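Local coordinates for protein bacterial leucyl aminopeptidase (Legionella pneumophila, PDB 6ESL) that probably removes amino-terminal residues such as leucine from peptides, as a secreted zinc aminopeptidase linked to nutrient acquisition during infection of amoebas, at residues Val154-Trp159 with Ala208-Leu213. Sequence-based numbering, arbitrary orientation.
With ZN (zinc ion), chain F.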
loop_
_atom_site.group_PDB
_atom_site.type_symbol
_atom_site.label_atom_id
_atom_site.label_comp_id
_atom_site.label_asym_id
_atom_site.label_seq_id
_atom_site.Cartn_x
_atom_site.Cartn_y
_atom_site.Cartn_z
ATOM N N VAL B 154 -21.083 -13.323 -27.504
ATOM C CA VAL B 154 -20.341 -14.429 -28.048
ATOM C C VAL B 154 -19.485 -13.961 -29.216
ATOM O O VAL B 154 -18.299 -14.298 -29.264
ATOM C CB VAL B 154 -21.304 -15.626 -28.491
ATOM C CG1 VAL B 154 -20.603 -16.756 -29.267
ATOM C CG2 VAL B 154 -22.001 -16.194 -27.251
ATOM N N GLU B 155 -20.093 -13.225 -30.142
ATOM C CA GLU B 155 -19.350 -12.687 -31.308
ATOM C C GLU B 155 -18.113 -11.858 -30.835
ATOM O O GLU B 155 -17.050 -11.877 -31.471
ATOM C CB GLU B 155 -20.255 -11.780 -32.166
ATOM C CG GLU B 155 -21.414 -12.456 -32.945
ATOM C CD GLU B 155 -22.523 -11.431 -33.378
ATOM O OE1 GLU B 155 -22.248 -10.189 -33.495
ATOM O OE2 GLU B 155 -23.715 -11.860 -33.628
ATOM N N THR B 156 -18.249 -11.108 -29.698
ATOM C CA THR B 156 -17.146 -10.312 -29.229
ATOM C C THR B 156 -15.981 -11.214 -28.913
ATOM O O THR B 156 -14.850 -10.951 -29.283
ATOM C CB THR B 156 -17.548 -9.517 -27.924
ATOM O OG1 THR B 156 -18.632 -8.634 -28.217
ATOM C CG2 THR B 156 -16.383 -8.711 -27.323
ATOM N N ALA B 157 -16.247 -12.281 -28.158
ATOM C CA ALA B 157 -15.178 -13.183 -27.768
ATOM C C ALA B 157 -14.453 -13.832 -28.998
ATOM O O ALA B 157 -13.197 -13.957 -29.042
ATOM C CB ALA B 157 -15.766 -14.298 -26.894
ATOM N N ASN B 158 -15.283 -14.360 -29.927
ATOM C CA ASN B 158 -14.754 -14.876 -31.216
ATOM C C ASN B 158 -13.834 -13.854 -32.007
ATOM O O ASN B 158 -12.750 -14.195 -32.452
ATOM C CB ASN B 158 -15.920 -15.242 -32.124
ATOM C CG ASN B 158 -16.625 -16.500 -31.702
ATOM O OD1 ASN B 158 -16.117 -17.295 -30.934
ATOM N ND2 ASN B 158 -17.798 -16.717 -32.301
ATOM N N TRP B 159 -14.300 -12.621 -32.118
ATOM C CA TRP B 159 -13.524 -11.534 -32.785
ATOM C C TRP B 159 -12.219 -11.215 -32.073
ATOM O O TRP B 159 -11.207 -11.147 -32.679
ATOM C CB TRP B 159 -14.375 -10.305 -32.896
ATOM C CG TRP B 159 -13.695 -9.232 -33.632
ATOM C CD1 TRP B 159 -13.528 -9.143 -35.020
ATOM C CD2 TRP B 159 -13.077 -8.085 -33.089
ATOM N NE1 TRP B 159 -12.869 -7.980 -35.317
ATOM C CE2 TRP B 159 -12.559 -7.330 -34.159
ATOM C CE3 TRP B 159 -12.922 -7.598 -31.788
ATOM C CZ2 TRP B 159 -11.866 -6.128 -33.963
ATOM C CZ3 TRP B 159 -12.222 -6.375 -31.603
ATOM C CH2 TRP B 159 -11.706 -5.683 -32.647
ATOM N N ALA B 208 -8.558 -7.629 -18.929
ATOM C CA ALA B 208 -9.644 -6.654 -19.103
ATOM C C ALA B 208 -10.922 -7.502 -19.267
ATOM O O ALA B 208 -10.817 -8.711 -19.572
ATOM C CB ALA B 208 -9.401 -5.857 -20.421
ATOM N N HIS B 209 -12.073 -6.911 -19.212
ATOM C CA HIS B 209 -13.307 -7.610 -19.399
ATOM C C HIS B 209 -13.960 -7.160 -20.683
ATOM O O HIS B 209 -13.953 -6.036 -20.967
ATOM C CB HIS B 209 -14.223 -7.597 -18.181
ATOM C CG HIS B 209 -14.868 -6.309 -17.845
ATOM N ND1 HIS B 209 -16.106 -5.958 -18.279
ATOM C CD2 HIS B 209 -14.474 -5.311 -17.031
ATOM C CE1 HIS B 209 -16.433 -4.793 -17.775
ATOM N NE2 HIS B 209 -15.450 -4.384 -17.031
ATOM N N MET B 210 -14.603 -8.085 -21.377
ATOM C CA MET B 210 -15.044 -7.826 -22.733
ATOM C C MET B 210 -16.531 -7.409 -22.731
ATOM O O MET B 210 -17.082 -6.958 -23.789
ATOM C CB MET B 210 -14.862 -9.117 -23.587
ATOM C CG MET B 210 -15.836 -10.245 -23.284
ATOM S SD MET B 210 -15.636 -11.575 -24.494
ATOM C CE MET B 210 -14.190 -12.421 -23.974
ATOM N N ASP B 211 -17.216 -7.654 -21.623
ATOM C CA ASP B 211 -18.657 -7.563 -21.564
ATOM C C ASP B 211 -19.230 -6.220 -21.131
ATOM O O ASP B 211 -18.508 -5.344 -20.661
ATOM C CB ASP B 211 -19.259 -8.694 -20.685
ATOM C CG ASP B 211 -18.917 -8.520 -19.199
ATOM O OD1 ASP B 211 -17.745 -8.257 -18.924
ATOM O OD2 ASP B 211 -19.837 -8.686 -18.360
ATOM N N THR B 212 -20.553 -6.126 -21.287
ATOM C CA THR B 212 -21.389 -5.024 -20.876
ATOM C C THR B 212 -22.667 -5.534 -20.302
ATOM O O THR B 212 -22.939 -6.771 -20.230
ATOM C CB THR B 212 -21.774 -4.138 -22.094
ATOM O OG1 THR B 212 -22.699 -4.882 -22.975
ATOM C CG2 THR B 212 -20.547 -3.671 -22.834
ATOM N N LEU B 213 -23.501 -4.608 -19.882
ATOM C CA LEU B 213 -24.880 -4.944 -19.514
ATOM C C LEU B 213 -25.704 -5.256 -20.807
ATOM O O LEU B 213 -25.233 -5.077 -21.941
ATOM C CB LEU B 213 -25.532 -3.800 -18.726
ATOM C CG LEU B 213 -24.989 -3.283 -17.421
ATOM C CD1 LEU B 213 -26.017 -2.514 -16.675
ATOM C CD2 LEU B 213 -24.523 -4.504 -16.709
HETATM ZN ZN ZN F . -15.630 -2.636 -15.772
HETATM O O HOH W 1 -15.740 -0.979 -14.345
#
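The flat peptide carbonyl of M210 faces the helix through its oxygen: T156 CG2 lies 4.0 Å from M210 O, which also accepts a hydrogen bond from R146. On the other flat group, the imidazole of H209, both nitrogens are engaged. H209 NE2 binds zinc at 2.2 Å. H209 ND1 donates to D211 OD1 at 2.9 Å in a bent bond (141°). The oxygen is tilted 25° from the ring plane, and the carboxylate is met from above, 40° out of its own plane. Histidine suits this place because one ring can serve metal and carboxylate together; the bond to D211 should limit its rotation. D222 and D284 are further ligands of this zinc, and D222 bridges to the second metal, as in the two-zinc centres of M28 peptidases. H209 ends strand 203-209 of the mixed sheet, and the next residue, M210, points back to helix 151-170. Its flexible thioether bends at chi3, bringing both SD and CE against A157. M210 SD lies 3.6 Å from A157 CB. The small alanine lets the sulfur come close to the helix backbone, with M210 SD 3.7 Å from A157 CA. T156 holds CG2 anti to its own nitrogen, presenting the methyl to M210 CB at 4.1 Å, while its hydroxyl is satisfied within the helix by T152 O.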